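Local coordinates for protein nisin leader peptide-processing serine protease NisP (Lactococcus lactis subsp. lactis, PDB 4MZD) that probably cleaves the leader peptide from the nisin precursor as a subtilisin-like serine endopeptidase of the peptidase S8 family, at residues V175-A187 with A476-R488. Sequence-based numbering, arbitrary orientation.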
ATOM      1  N   VAL A 175       6.597   1.799 -10.828  1.00  7.18           N
ATOM      2  CA  VAL A 175       7.640   2.661 -10.280  1.00  7.62           C
ATOM      3  C   VAL A 175       8.808   1.876  -9.685  1.00  7.57           C
ATOM      4  O   VAL A 175       9.712   2.464  -9.097  1.00  8.24           O
ATOM      5  CB  VAL A 175       7.091   3.670  -9.238  1.00  7.78           C
ATOM      6  CG1 VAL A 175       6.061   4.591  -9.876  1.00  8.42           C
ATOM      7  CG2 VAL A 175       6.523   2.951  -8.022  1.00  8.38           C
ATOM      8  N   PHE A 176       8.800   0.555  -9.836  1.00  7.84           N
ATOM      9  CA  PHE A 176       9.941  -0.267  -9.445  1.00  8.15           C
ATOM     10  C   PHE A 176      10.344  -1.151 -10.605  1.00  9.28           C
ATOM     11  O   PHE A 176       9.489  -1.643 -11.351  1.00  9.51           O
ATOM     12  CB  PHE A 176       9.616  -1.203  -8.277  1.00  8.46           C
ATOM     13  CG  PHE A 176       9.384  -0.505  -6.969  1.00  8.26           C
ATOM     14  CD1 PHE A 176      10.429  -0.286  -6.081  1.00  9.24           C
ATOM     15  CD2 PHE A 176       8.114  -0.080  -6.619  1.00  9.18           C
ATOM     16  CE1 PHE A 176      10.209   0.340  -4.870  1.00  9.53           C
ATOM     17  CE2 PHE A 176       7.888   0.563  -5.421  1.00 10.12           C
ATOM     18  CZ  PHE A 176       8.937   0.768  -4.540  1.00  9.78           C
ATOM     19  N   GLY A 177      11.651  -1.371 -10.716  1.00 10.30           N
ATOM     20  CA  GLY A 177      12.205  -2.416 -11.551  1.00 11.87           C
ATOM     21  C   GLY A 177      12.370  -3.647 -10.685  1.00 11.69           C
ATOM     22  O   GLY A 177      11.421  -4.391 -10.460  1.00 12.79           O
ATOM     23  N   GLU A 178      13.575  -3.849 -10.160  1.00 12.36           N
ATOM     24  CA  GLU A 178      13.815  -4.977  -9.271  1.00 14.33           C
ATOM     25  C   GLU A 178      14.277  -4.574  -7.878  1.00 15.48           C
ATOM     26  O   GLU A 178      14.458  -5.438  -7.017  1.00 17.92           O
ATOM     27  CB  GLU A 178      14.806  -5.952  -9.896  1.00 17.01           C
ATOM     28  CG  GLU A 178      14.256  -6.652 -11.106  1.00 20.73           C
ATOM     29  CD  GLU A 178      15.240  -7.635 -11.673  1.00 24.94           C
ATOM     30  OE1 GLU A 178      16.305  -7.196 -12.158  1.00 26.85           O
ATOM     31  OE2 GLU A 178      14.962  -8.850 -11.616  1.00 26.37           O
ATOM     32  N   ASN A 179      14.471  -3.284  -7.637  1.00 15.71           N
ATOM     33  CA  ASN A 179      14.927  -2.895  -6.307  1.00 18.11           C
ATOM     34  C   ASN A 179      14.240  -1.667  -5.722  1.00 16.20           C
ATOM     35  O   ASN A 179      13.144  -1.778  -5.180  1.00 17.96           O
ATOM     36  CB  ASN A 179      16.462  -2.807  -6.220  1.00 21.47           C
ATOM     37  CG  ASN A 179      17.043  -1.663  -7.039  1.00 24.39           C
ATOM     38  OD1 ASN A 179      16.726  -1.503  -8.215  1.00 26.39           O
ATOM     39  ND2 ASN A 179      17.903  -0.857  -6.410  1.00 24.53           N
ATOM     40  N   LEU A 180      14.887  -0.508  -5.810  1.00 12.75           N
ATOM     41  CA  LEU A 180      14.375   0.698  -5.170  1.00 10.49           C
ATOM     42  C   LEU A 180      13.734   1.659  -6.174  1.00  9.44           C
ATOM     43  O   LEU A 180      13.842   1.490  -7.393  1.00  9.69           O
ATOM     44  CB  LEU A 180      15.487   1.377  -4.373  1.00 10.82           C
ATOM     45  CG  LEU A 180      16.067   0.511  -3.250  1.00 12.25           C
ATOM     46  CD1 LEU A 180      17.372   1.090  -2.733  1.00 13.04           C
ATOM     47  CD2 LEU A 180      15.053   0.349  -2.121  1.00 13.47           C
ATOM     48  N   SER A 181      13.063   2.672  -5.640  1.00  9.11           N
ATOM     49  CA  SER A 181      12.385   3.667  -6.452  1.00  9.03           C
ATOM     50  C   SER A 181      12.771   5.067  -5.978  1.00  9.02           C
ATOM     51  O   SER A 181      13.592   5.224  -5.074  1.00  9.15           O
ATOM     52  CB  SER A 181      10.869   3.428  -6.403  1.00  8.71           C
ATOM     53  OG  SER A 181      10.153   4.344  -7.212  1.00  8.90           O
ATOM     54  N   LYS A 182      12.193   6.074  -6.623  1.00  9.27           N
ATOM     55  CA  LYS A 182      12.499   7.480  -6.344  1.00 10.01           C
ATOM     56  C   LYS A 182      11.208   8.268  -6.213  1.00  9.62           C
ATOM     57  O   LYS A 182      10.229   7.979  -6.900  1.00 10.04           O
ATOM     58  CB  LYS A 182      13.325   8.093  -7.480  1.00 11.18           C
ATOM     59  CG  LYS A 182      14.711   7.500  -7.660  1.00 11.70           C
ATOM     60  CD  LYS A 182      15.673   7.976  -6.584  1.00 12.10           C
ATOM     61  CE  LYS A 182      17.108   7.647  -6.957  1.00 12.76           C
ATOM     62  NZ  LYS A 182      18.062   8.154  -5.936  1.00 13.69           N
ATOM     63  N   SER A 183      11.210   9.286  -5.356  1.00  9.83           N
ATOM     64  CA  SER A 183      10.017  10.102  -5.186  1.00 10.61           C
ATOM     65  C   SER A 183       9.630  10.817  -6.476  1.00  9.98           C
ATOM     66  O   SER A 183       8.454  11.044  -6.724  1.00 10.87           O
ATOM     67  CB  SER A 183      10.184  11.108  -4.045  1.00 11.44           C
ATOM     68  OG  SER A 183      11.209  12.039  -4.328  1.00 11.92           O
ATOM     69  N   GLU A 184      10.608  11.184  -7.298  1.00 10.52           N
ATOM     70  CA  GLU A 184      10.286  11.823  -8.571  1.00 11.76           C
ATOM     71  C   GLU A 184       9.391  10.917  -9.416  1.00 11.13           C
ATOM     72  O   GLU A 184       8.454  11.385 -10.063  1.00 11.69           O
ATOM     73  CB  GLU A 184      11.560  12.193  -9.340  1.00 14.05           C
ATOM     74  CG  GLU A 184      11.348  13.155 -10.510  1.00 17.92           C
ATOM     75  CD  GLU A 184      11.027  12.461 -11.827  1.00 20.08           C
ATOM     76  OE1 GLU A 184      11.241  11.235 -11.943  1.00 21.16           O
ATOM     77  OE2 GLU A 184      10.570  13.155 -12.764  1.00 21.15           O
ATOM     78  N   TRP A 185       9.681   9.620  -9.412  1.00 10.49           N
ATOM     79  CA  TRP A 185       8.895   8.687 -10.210  1.00 10.04           C
ATOM     80  C   TRP A 185       7.512   8.492  -9.591  1.00  9.13           C
ATOM     81  O   TRP A 185       6.503   8.459 -10.299  1.00  9.47           O
ATOM     82  CB  TRP A 185       9.573   7.325 -10.341  1.00 10.11           C
ATOM     83  CG  TRP A 185      11.048   7.282 -10.582  1.00 10.12           C
ATOM     84  CD1 TRP A 185      11.896   8.317 -10.886  1.00 10.92           C
ATOM     85  CD2 TRP A 185      11.852   6.109 -10.499  1.00  9.73           C
ATOM     86  NE1 TRP A 185      13.185   7.838 -11.006  1.00 10.84           N
ATOM     87  CE2 TRP A 185      13.181   6.486 -10.765  1.00 10.08           C
ATOM     88  CE3 TRP A 185      11.569   4.762 -10.230  1.00  9.29           C
ATOM     89  CZ2 TRP A 185      14.228   5.565 -10.759  1.00 10.68           C
ATOM     90  CZ3 TRP A 185      12.604   3.850 -10.229  1.00  9.97           C
ATOM     91  CH2 TRP A 185      13.920   4.256 -10.481  1.00 10.45           C
ATOM     92  N   VAL A 186       7.469   8.363  -8.270  1.00  8.61           N
ATOM     93  CA  VAL A 186       6.206   8.176  -7.572  1.00  8.98           C
ATOM     94  C   VAL A 186       5.289   9.383  -7.754  1.00  9.05           C
ATOM     95  O   VAL A 186       4.090   9.225  -8.005  1.00  9.06           O
ATOM     96  CB  VAL A 186       6.423   7.851  -6.078  1.00  9.16           C
ATOM     97  CG1 VAL A 186       5.097   7.756  -5.343  1.00  9.50           C
ATOM     98  CG2 VAL A 186       7.214   6.562  -5.921  1.00  9.62           C
ATOM     99  N   ALA A 187       5.850  10.585  -7.649  1.00  9.75           N
ATOM    100  CA  ALA A 187       5.061  11.797  -7.847  1.00 10.93           C
ATOM    101  C   ALA A 187       4.467  11.853  -9.252  1.00 10.90           C
ATOM    102  O   ALA A 187       3.294  12.181  -9.421  1.00 11.12           O
ATOM    103  CB  ALA A 187       5.895  13.050  -7.543  1.00 11.78           C
ATOM    104  N   ALA A 476      27.434   3.349   3.749  1.00 25.03           N
ATOM    105  CA  ALA A 476      27.036   2.603   2.565  1.00 24.22           C
ATOM    106  C   ALA A 476      25.593   2.921   2.197  1.00 23.61           C
ATOM    107  O   ALA A 476      24.726   2.995   3.069  1.00 23.98           O
ATOM    108  CB  ALA A 476      27.204   1.109   2.800  1.00 24.57           C
ATOM    109  N   ASN A 477      25.338   3.117   0.906  1.00 22.69           N
ATOM    110  CA  ASN A 477      23.974   3.286   0.417  1.00 22.17           C
ATOM    111  C   ASN A 477      23.119   2.082   0.772  1.00 20.92           C
ATOM    112  O   ASN A 477      23.594   0.945   0.758  1.00 21.15           O
ATOM    113  CB  ASN A 477      23.960   3.498  -1.095  1.00 23.60           C
ATOM    114  CG  ASN A 477      24.459   4.866  -1.492  1.00 25.67           C
ATOM    115  OD1 ASN A 477      24.725   5.712  -0.638  1.00 26.28           O
ATOM    116  ND2 ASN A 477      24.582   5.098  -2.793  1.00 26.74           N
ATOM    117  N   ASN A 478      21.850   2.334   1.075  1.00 19.53           N
ATOM    118  CA  ASN A 478      20.965   1.294   1.575  1.00 18.27           C
ATOM    119  C   ASN A 478      19.494   1.615   1.292  1.00 16.90           C
ATOM    120  O   ASN A 478      19.176   2.659   0.718  1.00 16.04           O
ATOM    121  CB  ASN A 478      21.195   1.112   3.076  1.00 18.71           C
ATOM    122  CG  ASN A 478      20.951   2.392   3.858  1.00 18.45           C
ATOM    123  OD1 ASN A 478      19.812   2.713   4.192  1.00 18.76           O
ATOM    124  ND2 ASN A 478      22.018   3.131   4.148  1.00 19.11           N
ATOM    125  N   ARG A 479      18.604   0.715   1.700  1.00 16.41           N
ATOM    126  CA  ARG A 479      17.172   0.856   1.441  1.00 16.54           C
ATOM    127  C   ARG A 479      16.577   2.103   2.087  1.00 14.45           C
ATOM    128  O   ARG A 479      15.533   2.610   1.659  1.00 14.36           O
ATOM    129  CB  ARG A 479      16.423  -0.375   1.954  1.00 20.02           C
ATOM    130  CG  ARG A 479      15.511  -1.022   0.932  1.00 23.77           C
ATOM    131  CD  ARG A 479      14.728  -2.182   1.529  1.00 25.85           C
ATOM    132  NE  ARG A 479      13.595  -1.720   2.323  1.00 27.66           N
ATOM    133  CZ  ARG A 479      13.615  -1.566   3.642  1.00 28.00           C
ATOM    134  NH1 ARG A 479      14.711  -1.847   4.330  1.00 28.65           N
ATOM    135  NH2 ARG A 479      12.530  -1.135   4.273  1.00 27.79           N
ATOM    136  N   ASN A 480      17.241   2.585   3.130  1.00 12.83           N
ATOM    137  CA  ASN A 480      16.801   3.772   3.847  1.00 13.28           C
ATOM    138  C   ASN A 480      17.676   4.993   3.586  1.00 13.26           C
ATOM    139  O   ASN A 480      17.573   5.978   4.303  1.00 13.61           O
ATOM    140  CB  ASN A 480      16.727   3.497   5.352  1.00 14.77           C
ATOM    141  CG  ASN A 480      15.600   2.556   5.718  1.00 15.24           C
ATOM    142  OD1 ASN A 480      15.834   1.450   6.212  1.00 17.82           O
ATOM    143  ND2 ASN A 480      14.372   2.990   5.484  1.00 14.97           N
ATOM    144  N   SER A 481      18.523   4.948   2.557  1.00 13.37           N
ATOM    145  CA  SER A 481      19.295   6.136   2.185  1.00 13.93           C
ATOM    146  C   SER A 481      18.368   7.248   1.729  1.00 13.12           C
ATOM    147  O   SER A 481      17.267   6.979   1.253  1.00 13.00           O
ATOM    148  CB  SER A 481      20.279   5.825   1.057  1.00 15.35           C
ATOM    149  OG  SER A 481      21.297   4.954   1.494  1.00 16.30           O
ATOM    150  N   ARG A 482      18.815   8.495   1.855  1.00 12.77           N
ATOM    151  CA  ARG A 482      18.014   9.610   1.379  1.00 13.49           C
ATOM    152  C   ARG A 482      17.614   9.382  -0.066  1.00 13.30           C
ATOM    153  O   ARG A 482      18.450   9.037  -0.907  1.00 13.81           O
ATOM    154  CB  ARG A 482      18.791  10.916   1.494  1.00 13.98           C
ATOM    155  CG  ARG A 482      19.168  11.267   2.909  1.00 14.10           C
ATOM    156  CD  ARG A 482      20.104  12.454   2.921  1.00 14.44           C
ATOM    157  NE  ARG A 482      19.448  13.667   2.451  1.00 14.89           N
ATOM    158  CZ  ARG A 482      20.087  14.808   2.216  1.00 15.27           C
ATOM    159  NH1 ARG A 482      21.405  14.876   2.389  1.00 16.28           N
ATOM    160  NH2 ARG A 482      19.416  15.876   1.803  1.00 16.23           N
ATOM    161  N   GLY A 483      16.334   9.585  -0.351  1.00 12.65           N
ATOM    162  CA  GLY A 483      15.833   9.497  -1.707  1.00 12.20           C
ATOM    163  C   GLY A 483      15.388   8.113  -2.145  1.00 11.30           C
ATOM    164  O   GLY A 483      14.787   7.981  -3.209  1.00 12.12           O
ATOM    165  N   ALA A 484      15.668   7.083  -1.347  1.00 10.19           N
ATOM    166  CA  ALA A 484      15.304   5.717  -1.736  1.00  9.86           C
ATOM    167  C   ALA A 484      13.888   5.361  -1.289  1.00  8.86           C
ATOM    168  O   ALA A 484      13.598   5.311  -0.093  1.00  9.57           O
ATOM    169  CB  ALA A 484      16.295   4.716  -1.170  1.00 11.05           C
ATOM    170  N   VAL A 485      13.011   5.100  -2.255  1.00  8.89           N
ATOM    171  CA  VAL A 485      11.667   4.610  -1.971  1.00  8.35           C
ATOM    172  C   VAL A 485      11.712   3.089  -1.999  1.00  7.72           C
ATOM    173  O   VAL A 485      12.312   2.497  -2.904  1.00  8.41           O
ATOM    174  CB  VAL A 485      10.663   5.130  -3.014  1.00  8.69           C
ATOM    175  CG1 VAL A 485       9.294   4.489  -2.829  1.00  9.05           C
ATOM    176  CG2 VAL A 485      10.564   6.642  -2.933  1.00 10.26           C
ATOM    177  N   SER A 486      11.106   2.454  -1.006  1.00  7.96           N
ATOM    178  CA  SER A 486      11.099   1.002  -0.956  1.00  7.99           C
ATOM    179  C   SER A 486       9.688   0.477  -0.802  1.00  7.65           C
ATOM    180  O   SER A 486       8.805   1.163  -0.284  1.00  7.97           O
ATOM    181  CB  SER A 486      12.004   0.483   0.168  1.00  9.77           C
ATOM    182  OG  SER A 486      11.640   0.992   1.435  1.00  9.86           O
ATOM    183  N   VAL A 487       9.471  -0.752  -1.257  1.00  7.91           N
ATOM    184  CA  VAL A 487       8.183  -1.376  -1.042  1.00  8.33           C
ATOM    185  C   VAL A 487       7.958  -1.582   0.448  1.00  8.32           C
ATOM    186  O   VAL A 487       8.906  -1.815   1.203  1.00  8.95           O
ATOM    187  CB  VAL A 487       8.050  -2.729  -1.790  1.00  9.71           C
ATOM    188  CG1 VAL A 487       8.152  -2.521  -3.297  1.00 10.71           C
ATOM    189  CG2 VAL A 487       9.076  -3.761  -1.295  1.00 10.94           C
ATOM    190  N   ARG A 488       6.709  -1.477   0.880  1.00  8.60           N
ATOM    191  CA  ARG A 488       6.322  -1.917   2.214  1.00  8.63           C
ATOM    192  C   ARG A 488       5.758  -3.333   2.103  1.00  8.83           C
ATOM    193  O   ARG A 488       4.989  -3.809   2.961  1.00  9.03           O
ATOM    194  CB  ARG A 488       5.343  -0.937   2.878  1.00  9.22           C
ATOM    195  CG  ARG A 488       6.030   0.197   3.659  1.00  9.59           C
ATOM    196  CD  ARG A 488       6.642   1.267   2.758  1.00 10.08           C
ATOM    197  NE  ARG A 488       7.619   2.116   3.451  1.00  9.42           N
ATOM    198  CZ  ARG A 488       7.328   3.228   4.126  1.00  8.28           C
ATOM    199  NH1 ARG A 488       6.076   3.663   4.232  1.00  8.75           N
ATOM    200  NH2 ARG A 488       8.301   3.916   4.706  1.00  9.52           N
ATOM    201  OXT ARG A 488       6.106  -4.018   1.128  1.00  9.82           O
TER
HETATM  202  O   HOH W   1      11.892  -1.875  -2.434  1.00 15.80           O
HETATM  203  O   HOH W   2      18.387   7.383  -3.234  1.00 15.73           O
HETATM  204  O   HOH W   3      13.781  10.132  -4.363  1.00 13.46           O
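Ser181 and Val485 form a single antiparallel bridge, a hydrogen-bonded pair: one hydrogen bond runs from Ser181 N to Val485 O at 2.8 Å, the other from Val485 N to Ser181 O at 2.9 Å. Waters extend the pairing at both ends. One links Asn179 O to Val487 N, another Gly483 O to Ser183 N.

Val485 carries the largest share of the contact. Its CG1 lies anti to the backbone N (chi1 173°) and meets Phe176 CZ at 4.1 Å, while CG2 rests on Ser183 N at 3.6 Å. Tyr228 of helix 222-238 also touches this valine. At the Phe176 ring, Ser181 CB lies over one face and Val487 CG1 over the other, both displaced toward the rim; the latter is a CH-pi contact 3.8 Å from the centroid. Ser181 OG donates a hydrogen bond to Val175 O within the same segment. The Leu180 side chain runs across that of Arg479, roughly perpendicular to it, with CD2 3.4 Å from Arg479 CG; its CD1 reaches Ala484 CB. Lys182 bends at chi2 (-75°) and lays CD against Gly483 O at 3.5 Å. Its NZ pairs with Asp128 and reaches Arg482 O through a water.

Val487 comes close to the predicted catalytic His147 and Asp100. The terminal carboxylate oxygen Arg488 O is hydrogen-bonded to Ser353 OG, the predicted nucleophile, and to Asn248 ND2. The tail runs antiparallel to strand 200-210 on one side and pairs with Ser181 on the other. Residues before the scissile bond bind this way in subtilases, consistent with a cleaved C-terminus holding Val485 to Arg488 at P4 to P1.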